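Long-range contacts in inactive dihydroorotase-like domain (Chaetomium thermophilum, PDB 5NNL), which has the (beta/alpha)8-barrel fold of the amidohydrolase family, but is inactive and of unknown function: residues G8-A13 with N267-F272; S77-S82 with S97-F102; P127-A132 with R150-A155; K174-V179 with I212-S217. All blocks are in the same frame, centred on the assembly; numbering follows the deposited sequence.

Contact 1: residues G8-A13 with N267-F272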
loop_
_atom_site.group_PDB
_atom_site.type_symbol
_atom_site.label_atom_id
_atom_site.label_comp_id
_atom_site.label_asym_id
_atom_site.label_seq_id
_atom_site.Cartn_x
_atom_site.Cartn_y
_atom_site.Cartn_z
ATOM N N GLY A 8 -9.754 5.011 -11.822
ATOM C CA GLY A 8 -9.011 3.861 -11.350
ATOM C C GLY A 8 -8.253 4.206 -10.086
ATOM O O GLY A 8 -7.633 5.271 -10.007
ATOM N N LEU A 9 -8.306 3.336 -9.085
ATOM C CA LEU A 9 -7.734 3.639 -7.780
ATOM C C LEU A 9 -6.321 3.080 -7.669
ATOM O O LEU A 9 -5.867 2.278 -8.490
ATOM C CB LEU A 9 -8.626 3.095 -6.658
ATOM C CG LEU A 9 -10.043 3.682 -6.604
ATOM C CD1 LEU A 9 -10.856 3.014 -5.499
ATOM C CD2 LEU A 9 -10.019 5.203 -6.408
ATOM N N ILE A 10 -5.625 3.519 -6.622
ATOM C CA ILE A 10 -4.199 3.276 -6.459
ATOM C C ILE A 10 -3.951 2.720 -5.066
ATOM O O ILE A 10 -4.379 3.314 -4.070
ATOM C CB ILE A 10 -3.382 4.562 -6.686
ATOM C CG1 ILE A 10 -3.624 5.089 -8.104
ATOM C CG2 ILE A 10 -1.895 4.308 -6.443
ATOM C CD1 ILE A 10 -2.951 6.421 -8.408
ATOM N N ASN A 11 -3.277 1.576 -5.000
ATOM C CA ASN A 11 -2.802 1.002 -3.745
ATOM C C ASN A 11 -1.280 1.063 -3.754
ATOM O O ASN A 11 -0.630 0.350 -4.526
ATOM C CB ASN A 11 -3.281 -0.437 -3.566
ATOM C CG ASN A 11 -2.685 -1.095 -2.334
ATOM O OD1 ASN A 11 -2.338 -0.420 -1.365
ATOM N ND2 ASN A 11 -2.547 -2.412 -2.372
ATOM N N ILE A 12 -0.709 1.917 -2.898
ATOM C CA ILE A 12 0.741 2.100 -2.889
ATOM C C ILE A 12 1.490 1.028 -2.113
ATOM O O ILE A 12 2.710 1.144 -1.948
ATOM C CB ILE A 12 1.131 3.469 -2.302
ATOM C CG1 ILE A 12 0.589 3.615 -0.878
ATOM C CG2 ILE A 12 0.598 4.575 -3.179
ATOM C CD1 ILE A 12 1.313 4.644 -0.055
ATOM N N ALA A 13 0.809 -0.007 -1.627
ATOM C CA ALA A 13 1.479 -1.075 -0.881
ATOM C C ALA A 13 0.662 -2.350 -1.088
ATOM O O ALA A 13 -0.252 -2.649 -0.317
ATOM C CB ALA A 13 1.620 -0.731 0.596
ATOM N N ASN A 267 -3.884 11.876 -4.050
ATOM C CA ASN A 267 -2.660 12.043 -3.264
ATOM C C ASN A 267 -1.625 10.978 -3.572
ATOM O O ASN A 267 -0.449 11.335 -3.786
ATOM C CB ASN A 267 -3.012 12.091 -1.778
ATOM C CG ASN A 267 -3.853 13.285 -1.437
ATOM O OD1 ASN A 267 -3.935 14.238 -2.212
ATOM N ND2 ASN A 267 -4.491 13.245 -0.283
ATOM N N PRO A 268 -1.944 9.682 -3.604
ATOM C CA PRO A 268 -0.914 8.696 -3.968
ATOM C C PRO A 268 -0.321 8.939 -5.341
ATOM O O PRO A 268 0.848 8.612 -5.577
ATOM C CB PRO A 268 -1.659 7.353 -3.901
ATOM C CG PRO A 268 -3.110 7.689 -3.864
ATOM C CD PRO A 268 -3.227 9.042 -3.256
ATOM N N LYS A 269 -1.097 9.517 -6.254
ATOM C CA LYS A 269 -0.609 9.761 -7.603
ATOM C C LYS A 269 0.471 10.837 -7.613
ATOM O O LYS A 269 1.476 10.709 -8.321
ATOM C CB LYS A 269 -1.791 10.149 -8.486
ATOM C CG LYS A 269 -1.487 10.349 -9.946
ATOM C CD LYS A 269 -2.790 10.643 -10.684
ATOM C CE LYS A 269 -2.574 11.050 -12.123
ATOM N NZ LYS A 269 -3.894 11.283 -12.780
ATOM N N GLU A 270 0.291 11.896 -6.825
ATOM C CA GLU A 270 1.263 12.984 -6.815
ATOM C C GLU A 270 2.505 12.617 -6.012
ATOM O O GLU A 270 3.631 12.900 -6.438
ATOM C CB GLU A 270 0.627 14.250 -6.246
ATOM C CG GLU A 270 1.386 15.524 -6.566
ATOM C CD GLU A 270 1.489 16.450 -5.373
ATOM O OE1 GLU A 270 2.383 16.232 -4.526
ATOM O OE2 GLU A 270 0.667 17.387 -5.277
ATOM N N ILE A 271 2.316 11.985 -4.853
ATOM C CA ILE A 271 3.439 11.663 -3.977
ATOM C C ILE A 271 4.402 10.711 -4.671
ATOM O O ILE A 271 5.627 10.839 -4.545
ATOM C CB ILE A 271 2.915 11.080 -2.651
ATOM C CG1 ILE A 271 2.204 12.175 -1.851
ATOM C CG2 ILE A 271 4.041 10.468 -1.830
ATOM C CD1 ILE A 271 1.317 11.657 -0.741
ATOM N N PHE A 272 3.871 9.744 -5.414
ATOM C CA PHE A 272 4.697 8.741 -6.068
ATOM C C PHE A 272 4.869 9.000 -7.560
ATOM O O PHE A 272 5.378 8.130 -8.274
ATOM C CB PHE A 272 4.112 7.351 -5.818
ATOM C CG PHE A 272 4.331 6.862 -4.414
ATOM C CD1 PHE A 272 3.410 7.140 -3.418
ATOM C CD2 PHE A 272 5.472 6.146 -4.084
ATOM C CE1 PHE A 272 3.615 6.703 -2.121
ATOM C CE2 PHE A 272 5.684 5.706 -2.790
ATOM C CZ PHE A 272 4.754 5.984 -1.807
#

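Contact 2: residues S77-S82 with S97-F102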
loop_
_atom_site.group_PDB
_atom_site.type_symbol
_atom_site.label_atom_id
_atom_site.label_comp_id
_atom_site.label_asym_id
_atom_site.label_seq_id
_atom_site.Cartn_x
_atom_site.Cartn_y
_atom_site.Cartn_z
ATOM N N SER A 77 9.541 -1.815 -6.538
ATOM C CA SER A 77 10.286 -1.009 -5.588
ATOM C C SER A 77 11.446 -1.859 -5.096
ATOM O O SER A 77 11.525 -3.055 -5.387
ATOM C CB SER A 77 9.388 -0.540 -4.436
ATOM O OG SER A 77 10.061 0.364 -3.574
ATOM N N ILE A 78 12.351 -1.238 -4.345
ATOM C CA ILE A 78 13.557 -1.918 -3.887
ATOM C C ILE A 78 13.832 -1.561 -2.433
ATOM O O ILE A 78 13.636 -0.417 -2.013
ATOM C CB ILE A 78 14.765 -1.571 -4.778
ATOM C CG1 ILE A 78 15.978 -2.392 -4.355
ATOM C CG2 ILE A 78 15.065 -0.069 -4.734
ATOM C CD1 ILE A 78 16.910 -2.725 -5.519
ATOM N N THR A 79 14.303 -2.551 -1.676
ATOM C CA THR A 79 14.564 -2.411 -0.250
ATOM C C THR A 79 15.997 -1.971 0.009
ATOM O O THR A 79 16.940 -2.480 -0.605
ATOM C CB THR A 79 14.325 -3.740 0.465
ATOM O OG1 THR A 79 13.148 -4.361 -0.060
ATOM C CG2 THR A 79 14.166 -3.535 1.959
ATOM N N ALA A 80 16.153 -1.043 0.945
ATOM C CA ALA A 80 17.474 -0.624 1.375
ATOM C C ALA A 80 18.025 -1.597 2.409
ATOM O O ALA A 80 17.285 -2.192 3.197
ATOM C CB ALA A 80 17.424 0.788 1.961
ATOM N N THR A 81 19.346 -1.753 2.396
ATOM C CA THR A 81 20.053 -2.558 3.383
ATOM C C THR A 81 21.294 -1.782 3.802
ATOM O O THR A 81 21.459 -0.606 3.457
ATOM C CB THR A 81 20.409 -3.952 2.842
ATOM O OG1 THR A 81 21.433 -3.844 1.844
ATOM C CG2 THR A 81 19.187 -4.648 2.253
ATOM N N SER A 82 22.174 -2.455 4.547
ATOM C CA SER A 82 23.358 -1.803 5.097
ATOM C C SER A 82 24.378 -1.464 4.011
ATOM O O SER A 82 25.038 -0.420 4.078
ATOM C CB SER A 82 23.994 -2.700 6.160
ATOM O OG SER A 82 23.576 -4.047 6.029
ATOM N N SER A 97 10.370 3.562 -6.527
ATOM C CA SER A 97 10.509 4.043 -5.158
ATOM C C SER A 97 11.565 3.228 -4.425
ATOM O O SER A 97 11.844 2.078 -4.776
ATOM C CB SER A 97 9.185 3.949 -4.405
ATOM O OG SER A 97 8.847 2.589 -4.198
ATOM N N LEU A 98 12.115 3.831 -3.373
ATOM C CA LEU A 98 13.040 3.160 -2.470
ATOM C C LEU A 98 12.376 2.962 -1.116
ATOM O O LEU A 98 11.881 3.923 -0.516
ATOM C CB LEU A 98 14.328 3.969 -2.302
ATOM C CG LEU A 98 15.294 3.483 -1.215
ATOM C CD1 LEU A 98 15.755 2.070 -1.520
ATOM C CD2 LEU A 98 16.486 4.422 -1.088
ATOM N N PHE A 99 12.378 1.723 -0.635
ATOM C CA PHE A 99 11.837 1.387 0.673
ATOM C C PHE A 99 12.976 1.215 1.674
ATOM O O PHE A 99 13.888 0.410 1.448
ATOM C CB PHE A 99 10.998 0.111 0.599
ATOM C CG PHE A 99 10.400 -0.298 1.914
ATOM C CD1 PHE A 99 9.516 0.537 2.580
ATOM C CD2 PHE A 99 10.716 -1.520 2.481
ATOM C CE1 PHE A 99 8.963 0.158 3.790
ATOM C CE2 PHE A 99 10.166 -1.901 3.690
ATOM C CZ PHE A 99 9.290 -1.062 4.346
ATOM N N ILE A 100 12.913 1.959 2.765
ATOM C CA ILE A 100 13.938 1.925 3.809
ATOM C C ILE A 100 13.302 1.419 5.090
ATOM O O ILE A 100 12.703 2.185 5.849
ATOM C CB ILE A 100 14.573 3.311 4.021
ATOM C CG1 ILE A 100 15.152 3.838 2.709
ATOM C CG2 ILE A 100 15.661 3.214 5.088
ATOM C CD1 ILE A 100 15.783 5.211 2.812
ATOM N N PRO A 101 13.419 0.126 5.387
ATOM C CA PRO A 101 13.095 -0.361 6.724
ATOM C C PRO A 101 14.332 -0.348 7.608
ATOM O O PRO A 101 15.463 -0.502 7.146
ATOM C CB PRO A 101 12.618 -1.792 6.452
ATOM C CG PRO A 101 13.509 -2.233 5.291
ATOM C CD PRO A 101 13.856 -0.973 4.502
ATOM N N PHE A 102 14.108 -0.157 8.906
ATOM C CA PHE A 102 15.225 -0.076 9.839
ATOM C C PHE A 102 15.613 -1.424 10.438
ATOM O O PHE A 102 16.681 -1.523 11.054
ATOM C CB PHE A 102 14.901 0.912 10.960
ATOM C CG PHE A 102 15.254 2.331 10.629
ATOM C CD1 PHE A 102 16.357 2.933 11.207
ATOM C CD2 PHE A 102 14.491 3.060 9.733
ATOM C CE1 PHE A 102 16.688 4.236 10.910
ATOM C CE2 PHE A 102 14.817 4.366 9.427
ATOM C CZ PHE A 102 15.918 4.957 10.018
#

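Contact 3: residues P127-A132 with R150-A155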
loop_
_atom_site.group_PDB
_atom_site.type_symbol
_atom_site.label_atom_id
_atom_site.label_comp_id
_atom_site.label_asym_id
_atom_site.label_seq_id
_atom_site.Cartn_x
_atom_site.Cartn_y
_atom_site.Cartn_z
ATOM N N PRO A 127 10.720 8.860 -5.303
ATOM C CA PRO A 127 10.166 8.725 -3.948
ATOM C C PRO A 127 10.963 7.786 -3.051
ATOM O O PRO A 127 11.535 6.789 -3.498
ATOM C CB PRO A 127 8.757 8.177 -4.197
ATOM C CG PRO A 127 8.416 8.628 -5.567
ATOM C CD PRO A 127 9.702 8.591 -6.335
ATOM N N ILE A 128 10.974 8.122 -1.759
ATOM C CA ILE A 128 11.501 7.264 -0.703
ATOM C C ILE A 128 10.386 7.002 0.300
ATOM O O ILE A 128 9.676 7.926 0.710
ATOM C CB ILE A 128 12.721 7.894 0.003
ATOM C CG1 ILE A 128 13.877 8.053 -0.989
ATOM C CG2 ILE A 128 13.151 7.036 1.201
ATOM C CD1 ILE A 128 15.109 8.750 -0.420
ATOM N N ILE A 129 10.250 5.743 0.708
ATOM C CA ILE A 129 9.182 5.309 1.598
ATOM C C ILE A 129 9.803 4.511 2.738
ATOM O O ILE A 129 10.738 3.733 2.526
ATOM C CB ILE A 129 8.120 4.477 0.841
ATOM C CG1 ILE A 129 7.173 3.773 1.819
ATOM C CG2 ILE A 129 8.784 3.461 -0.071
ATOM C CD1 ILE A 129 5.983 3.099 1.148
ATOM N N THR A 130 9.289 4.715 3.950
ATOM C CA THR A 130 9.810 4.051 5.134
ATOM C C THR A 130 8.667 3.647 6.052
ATOM O O THR A 130 7.603 4.270 6.057
ATOM C CB THR A 130 10.784 4.952 5.912
ATOM O OG1 THR A 130 11.210 4.277 7.100
ATOM C CG2 THR A 130 10.124 6.279 6.287
ATOM N N ASP A 131 8.902 2.591 6.834
ATOM C CA ASP A 131 8.006 2.199 7.913
ATOM C C ASP A 131 8.618 2.471 9.284
ATOM O O ASP A 131 8.211 1.858 10.278
ATOM C CB ASP A 131 7.622 0.722 7.782
ATOM C CG ASP A 131 8.815 -0.208 7.886
ATOM O OD1 ASP A 131 9.963 0.283 7.930
ATOM O OD2 ASP A 131 8.601 -1.437 7.926
ATOM N N ALA A 132 9.585 3.386 9.354
ATOM C CA ALA A 132 10.269 3.681 10.607
ATOM C C ALA A 132 9.281 4.172 11.660
ATOM O O ALA A 132 8.256 4.785 11.345
ATOM C CB ALA A 132 11.355 4.736 10.384
ATOM N N ARG A 150 11.743 14.804 -0.232
ATOM C CA ARG A 150 10.490 14.246 0.253
ATOM C C ARG A 150 10.723 12.915 0.956
ATOM O O ARG A 150 11.659 12.178 0.640
ATOM C CB ARG A 150 9.506 14.046 -0.904
ATOM C CG ARG A 150 9.262 15.290 -1.745
ATOM C CD ARG A 150 8.305 15.009 -2.898
ATOM N NE ARG A 150 6.953 14.695 -2.432
ATOM C CZ ARG A 150 5.840 15.334 -2.794
ATOM N NH1 ARG A 150 5.868 16.342 -3.658
ATOM N NH2 ARG A 150 4.675 14.950 -2.290
ATOM N N ILE A 151 9.852 12.615 1.918
ATOM C CA ILE A 151 9.839 11.325 2.599
ATOM C C ILE A 151 8.390 10.925 2.838
ATOM O O ILE A 151 7.558 11.760 3.206
ATOM C CB ILE A 151 10.620 11.369 3.930
ATOM C CG1 ILE A 151 10.659 9.987 4.586
ATOM C CG2 ILE A 151 10.001 12.374 4.877
ATOM C CD1 ILE A 151 11.516 8.979 3.854
ATOM N N HIS A 152 8.090 9.644 2.633
ATOM C CA HIS A 152 6.758 9.100 2.858
ATOM C C HIS A 152 6.833 8.010 3.915
ATOM O O HIS A 152 7.662 7.099 3.816
ATOM C CB HIS A 152 6.157 8.528 1.571
ATOM C CG HIS A 152 4.759 8.017 1.740
ATOM N ND1 HIS A 152 3.658 8.846 1.716
ATOM C CD2 HIS A 152 4.286 6.767 1.955
ATOM C CE1 HIS A 152 2.565 8.126 1.896
ATOM N NE2 HIS A 152 2.918 6.862 2.044
ATOM N N VAL A 153 5.960 8.100 4.916
ATOM C CA VAL A 153 5.931 7.169 6.038
ATOM C C VAL A 153 4.714 6.271 5.882
ATOM O O VAL A 153 3.586 6.759 5.750
ATOM C CB VAL A 153 5.896 7.910 7.384
ATOM C CG1 VAL A 153 5.949 6.920 8.539
ATOM C CG2 VAL A 153 7.046 8.901 7.478
ATOM N N SER A 154 4.936 4.964 5.932
ATOM C CA SER A 154 3.911 3.990 5.601
ATOM C C SER A 154 3.425 3.254 6.844
ATOM O O SER A 154 4.159 3.086 7.821
ATOM C CB SER A 154 4.438 2.980 4.581
ATOM O OG SER A 154 3.381 2.209 4.037
ATOM N N ALA A 155 2.168 2.818 6.784
ATOM C CA ALA A 155 1.550 2.001 7.826
ATOM C C ALA A 155 1.706 2.639 9.206
ATOM O O ALA A 155 2.045 1.980 10.190
ATOM C CB ALA A 155 2.122 0.582 7.814
#

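Contact 4: residues K174-V179 with I212-S217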
loop_
_atom_site.group_PDB
_atom_site.type_symbol
_atom_site.label_atom_id
_atom_site.label_comp_id
_atom_site.label_asym_id
_atom_site.label_seq_id
_atom_site.Cartn_x
_atom_site.Cartn_y
_atom_site.Cartn_z
ATOM N N LYS A 174 8.961 18.142 4.205
ATOM C CA LYS A 174 8.287 17.498 3.075
ATOM C C LYS A 174 8.003 16.032 3.405
ATOM O O LYS A 174 8.624 15.106 2.879
ATOM C CB LYS A 174 9.127 17.608 1.809
ATOM C CG LYS A 174 9.525 19.021 1.414
ATOM C CD LYS A 174 9.827 19.086 -0.080
ATOM C CE LYS A 174 10.939 20.068 -0.411
ATOM N NZ LYS A 174 10.728 21.400 0.213
ATOM N N VAL A 175 7.029 15.822 4.288
ATOM C CA VAL A 175 6.661 14.479 4.718
ATOM C C VAL A 175 5.200 14.220 4.379
ATOM O O VAL A 175 4.347 15.103 4.520
ATOM C CB VAL A 175 6.927 14.265 6.226
ATOM C CG1 VAL A 175 6.205 15.288 7.056
ATOM C CG2 VAL A 175 6.539 12.853 6.649
ATOM N N THR A 176 4.924 13.005 3.913
ATOM C CA THR A 176 3.571 12.496 3.750
ATOM C C THR A 176 3.500 11.128 4.414
ATOM O O THR A 176 4.524 10.549 4.783
ATOM C CB THR A 176 3.168 12.398 2.269
ATOM O OG1 THR A 176 4.015 11.459 1.596
ATOM C CG2 THR A 176 3.280 13.755 1.589
ATOM N N CYS A 177 2.288 10.604 4.581
ATOM C CA CYS A 177 2.152 9.322 5.256
ATOM C C CYS A 177 0.877 8.620 4.824
ATOM O O CYS A 177 -0.040 9.230 4.269
ATOM C CB CYS A 177 2.147 9.483 6.781
ATOM S SG CYS A 177 0.720 10.394 7.418
ATOM N N ASP A 178 0.827 7.319 5.109
ATOM C CA ASP A 178 -0.380 6.533 4.923
ATOM C C ASP A 178 -0.640 5.683 6.157
ATOM O O ASP A 178 0.233 5.491 7.007
ATOM C CB ASP A 178 -0.302 5.623 3.681
ATOM C CG ASP A 178 0.698 4.490 3.833
ATOM O OD1 ASP A 178 1.796 4.581 3.242
ATOM O OD2 ASP A 178 0.386 3.502 4.534
ATOM N N VAL A 179 -1.876 5.201 6.253
ATOM C CA VAL A 179 -2.247 4.164 7.203
ATOM C C VAL A 179 -2.873 3.029 6.412
ATOM O O VAL A 179 -3.525 3.246 5.385
ATOM C CB VAL A 179 -3.222 4.663 8.298
ATOM C CG1 VAL A 179 -2.705 5.934 8.942
ATOM C CG2 VAL A 179 -4.610 4.884 7.737
ATOM N N ILE A 212 -4.100 14.870 8.352
ATOM C CA ILE A 212 -2.661 14.639 8.292
ATOM C C ILE A 212 -2.337 13.415 7.450
ATOM O O ILE A 212 -1.245 13.321 6.880
ATOM C CB ILE A 212 -2.101 14.493 9.720
ATOM C CG1 ILE A 212 -2.397 15.749 10.547
ATOM C CG2 ILE A 212 -0.602 14.166 9.705
ATOM C CD1 ILE A 212 -2.055 17.061 9.868
ATOM N N ILE A 213 -3.254 12.459 7.368
ATOM C CA ILE A 213 -3.017 11.234 6.617
ATOM C C ILE A 213 -3.298 11.518 5.147
ATOM O O ILE A 213 -4.419 11.877 4.775
ATOM C CB ILE A 213 -3.889 10.088 7.150
ATOM C CG1 ILE A 213 -3.688 9.939 8.663
ATOM C CG2 ILE A 213 -3.553 8.788 6.438
ATOM C CD1 ILE A 213 -4.653 8.992 9.334
ATOM N N ASP A 214 -2.273 11.372 4.312
ATOM C CA ASP A 214 -2.377 11.699 2.896
ATOM C C ASP A 214 -2.921 10.548 2.063
ATOM O O ASP A 214 -3.598 10.791 1.058
ATOM C CB ASP A 214 -1.002 12.114 2.360
ATOM C CG ASP A 214 -0.416 13.293 3.116
ATOM O OD1 ASP A 214 -0.927 14.424 2.960
ATOM O OD2 ASP A 214 0.537 13.085 3.896
ATOM N N VAL A 215 -2.664 9.303 2.472
ATOM C CA VAL A 215 -2.920 8.135 1.639
ATOM C C VAL A 215 -3.454 6.989 2.487
ATOM O O VAL A 215 -3.060 6.803 3.641
ATOM C CB VAL A 215 -1.634 7.692 0.902
ATOM C CG1 VAL A 215 -1.861 6.401 0.114
ATOM C CG2 VAL A 215 -1.132 8.795 -0.010
ATOM N N PHE A 216 -4.356 6.209 1.894
ATOM C CA PHE A 216 -4.728 4.904 2.418
ATOM C C PHE A 216 -4.011 3.830 1.612
ATOM O O PHE A 216 -3.923 3.919 0.384
ATOM C CB PHE A 216 -6.239 4.667 2.338
ATOM C CG PHE A 216 -7.046 5.434 3.351
ATOM C CD1 PHE A 216 -6.613 5.576 4.659
ATOM C CD2 PHE A 216 -8.256 5.996 2.990
ATOM C CE1 PHE A 216 -7.370 6.273 5.578
ATOM C CE2 PHE A 216 -9.014 6.691 3.906
ATOM C CZ PHE A 216 -8.576 6.831 5.197
ATOM N N SER A 217 -3.502 2.818 2.304
ATOM C CA SER A 217 -2.910 1.664 1.650
ATOM C C SER A 217 -3.562 0.404 2.193
ATOM O O SER A 217 -4.238 0.421 3.223
ATOM C CB SER A 217 -1.389 1.596 1.861
ATOM O OG SER A 217 -1.079 1.295 3.210
#

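Contact 1: residues G8-A13 with N267-F272
I12 packs crosswise on P268 and F272: CG2 meets both, CD1 the ring alone. The contact belongs to a (beta/alpha)8 barrel: strand 3-11 is the first stave, and the end of helix 257-271 lies where strands 151-153, 175-180 and 215-217 begin. CG1 of I12 lies between the backbone N and the carbonyl carbon (chi1 58°), and CD1 beyond it comes within 3.7 Å of CE1 of F272. The other branch, CG2, sits 3.7 Å from CB of P268. Two residues earlier I10 faces the same helix, its CG2 4.0 Å from P268 CB and its CD1 3.9 Å from K269 CB. Branched isoleucines suit this place because each can meet two partners at once, while proline offers a rigid hydrocarbon ring. K269 lends only its inner carbons; its extended chain carries the amine away to a salt bridge with D276. F272, the first residue past the helix, meets the H152 ring edge-to-face. On the helix side, P268 O lies in the plane of the F272 ring at its edge.

Contact 2: residues S77-S82 with S97-F102
S77 and S97 meet through their hydroxyls, OG to OG 2.6 Å, just before the first bridge between the parallel barrel strands 73-79 and 98-100. S77 OG stands anti to its backbone N (chi1 -174°), reaching toward the other strand, and donates to S97 O at 2.7 Å from above the carbonyl plane. R43 also bonds S97 OG, and more weakly S77 OG. Small hydroxyl residues suit a spot where the backbones are close and a guanidinium needs acceptors. After a weak first rung, I78 N to S97 O (3.4 Å), the bonds tighten: F99 N gives a nearly straight bond to I78 O (2.8 Å, 172°), and A80 N bonds F99 O at 2.7 Å. Side chains pack closely on the I78 and L98 side, where L98 CD1 folds over the backbone to lie 3.3 Å from I78 O and also touches I78 CG2. A80, with just a methyl, lets L98 and I100 come near, its CB 3.9 Å from I100 CG1. On the other face the T79 side chain crosses P101 at about a right angle, CG2 3.6 Å from CD. Past A80 the grip ends: the chains diverge, and T81 and S82, partly exposed, do not touch 97-102. T81 OG1 bonds N84, and its backbone O bonds H118. The contact joins the two strands of a beta-alpha-beta unit, with I88 of the connecting helix 85-89 covering I78 and L98, H118 of helix 111-121 packing on A80 and L98, and strand 128-130 continuing the sheet beyond strand 98-100.

Contact 3: residues P127-A132 with R150-A155
I129 lies beside H152 and S154 on the inner face of the barrel, where strands 128-130 and 151-153 run parallel as the two staves of a beta-alpha-beta unit, their directions 29° apart. Its CB stands near H152 O. CG1, anti to the backbone N (chi1 168°), passes that same carbonyl and approaches S154 CB. At the tip, CD1 rests 3.8 Å from S154 CB, with S154 OG slightly farther, and meets the H152 ring at its edge, 4.1 Å from CD2. A long aliphatic chain suits this place, since it fills the corner between ring and serine without competing for their polar atoms. The backbone ladder beneath is even: H152 N bonds I128 O at 3.0 Å, T130 N bonds H152 O at 2.9 Å, and S154 N bonds T130 O at 2.8 Å. On the outer face I151 CD1 reaches across to I128 CG2 (3.7 Å) and T130 CG2, with T130 and I151 packed under helix 134-146 and I128 against W122. The hydroxyl of T130 bonds I100 O and also closes an ST turn, accepting A132 N at 2.9 Å as the strand ends. The two faces thus differ in chemistry. Outside is mostly hydrocarbon; inside, H152 bonds T176 through ND1 and D178 through NE2, which fix the ring's rotation and satisfy both buried nitrogens. S154 OG is a second partner of D178 and would help to hold that carboxylate against the imidazole.

Contact 4: residues K174-V179 with I212-S217
D214 OD2 is gripped by C177 N, 3.1 Å away, and by the amine of K169 in a salt bridge. The backbone N-H meets the anti lone pair of the oxygen. CG of D214 lies anti to the carbonyl carbon (chi1 -58°), and OD2 lies 3.2 Å from T176 CB. Aspartate suits the place: short enough to accept a backbone amide of the next strand, charged enough to hold a lysine. C177 O in turn takes two donors, D214 N at 3.1 Å and, weakly, V215 N. Strands 175-180 and 215-217 are the seventh and eighth staves of the (beta/alpha)8 barrel, joined farther on by V179 N to V215 O (3.3 Å) and by a nearly straight bond from S217 N to V179 O (3.1 Å, 171°). V179 packs on the outer side: its CG1 lies 3.6 Å from I213 CD1, while CG2 sits in the plane of the F216 ring at its edge, 3.7 Å from CD1. A beta-branched valine fits both neighbours with its two methyls. On the inner side D178 pairs with V215, their CB atoms close. Its OD1 bonds H152 and S154, and OD2 accepts A155 N as well as the S217 hydroxyl, which comes at 3.0 Å from above the carboxylate plane.

Overall arrangement
From the N terminus the chain lays down strand 3-11, whose end later meets helix 257-271; contact 1 therefore closes a loop of more than 250 residues, and the other three nest inside it. Within that loop they follow in series. Contact 2 joins the third and fourth barrel strands, contact 3 the fifth and sixth, contact 4 the seventh and eighth, and none crosses another. Contacts 2 and 3 share a backbone ladder between strands 98-100 and 128-130, their centres about 10 Å apart, as contacts 3 and 4 do between 151-153 and 175-180. Returning late, helix 257-271 touches contacts 3 and 4, and F272 just beyond it reaches contact 2.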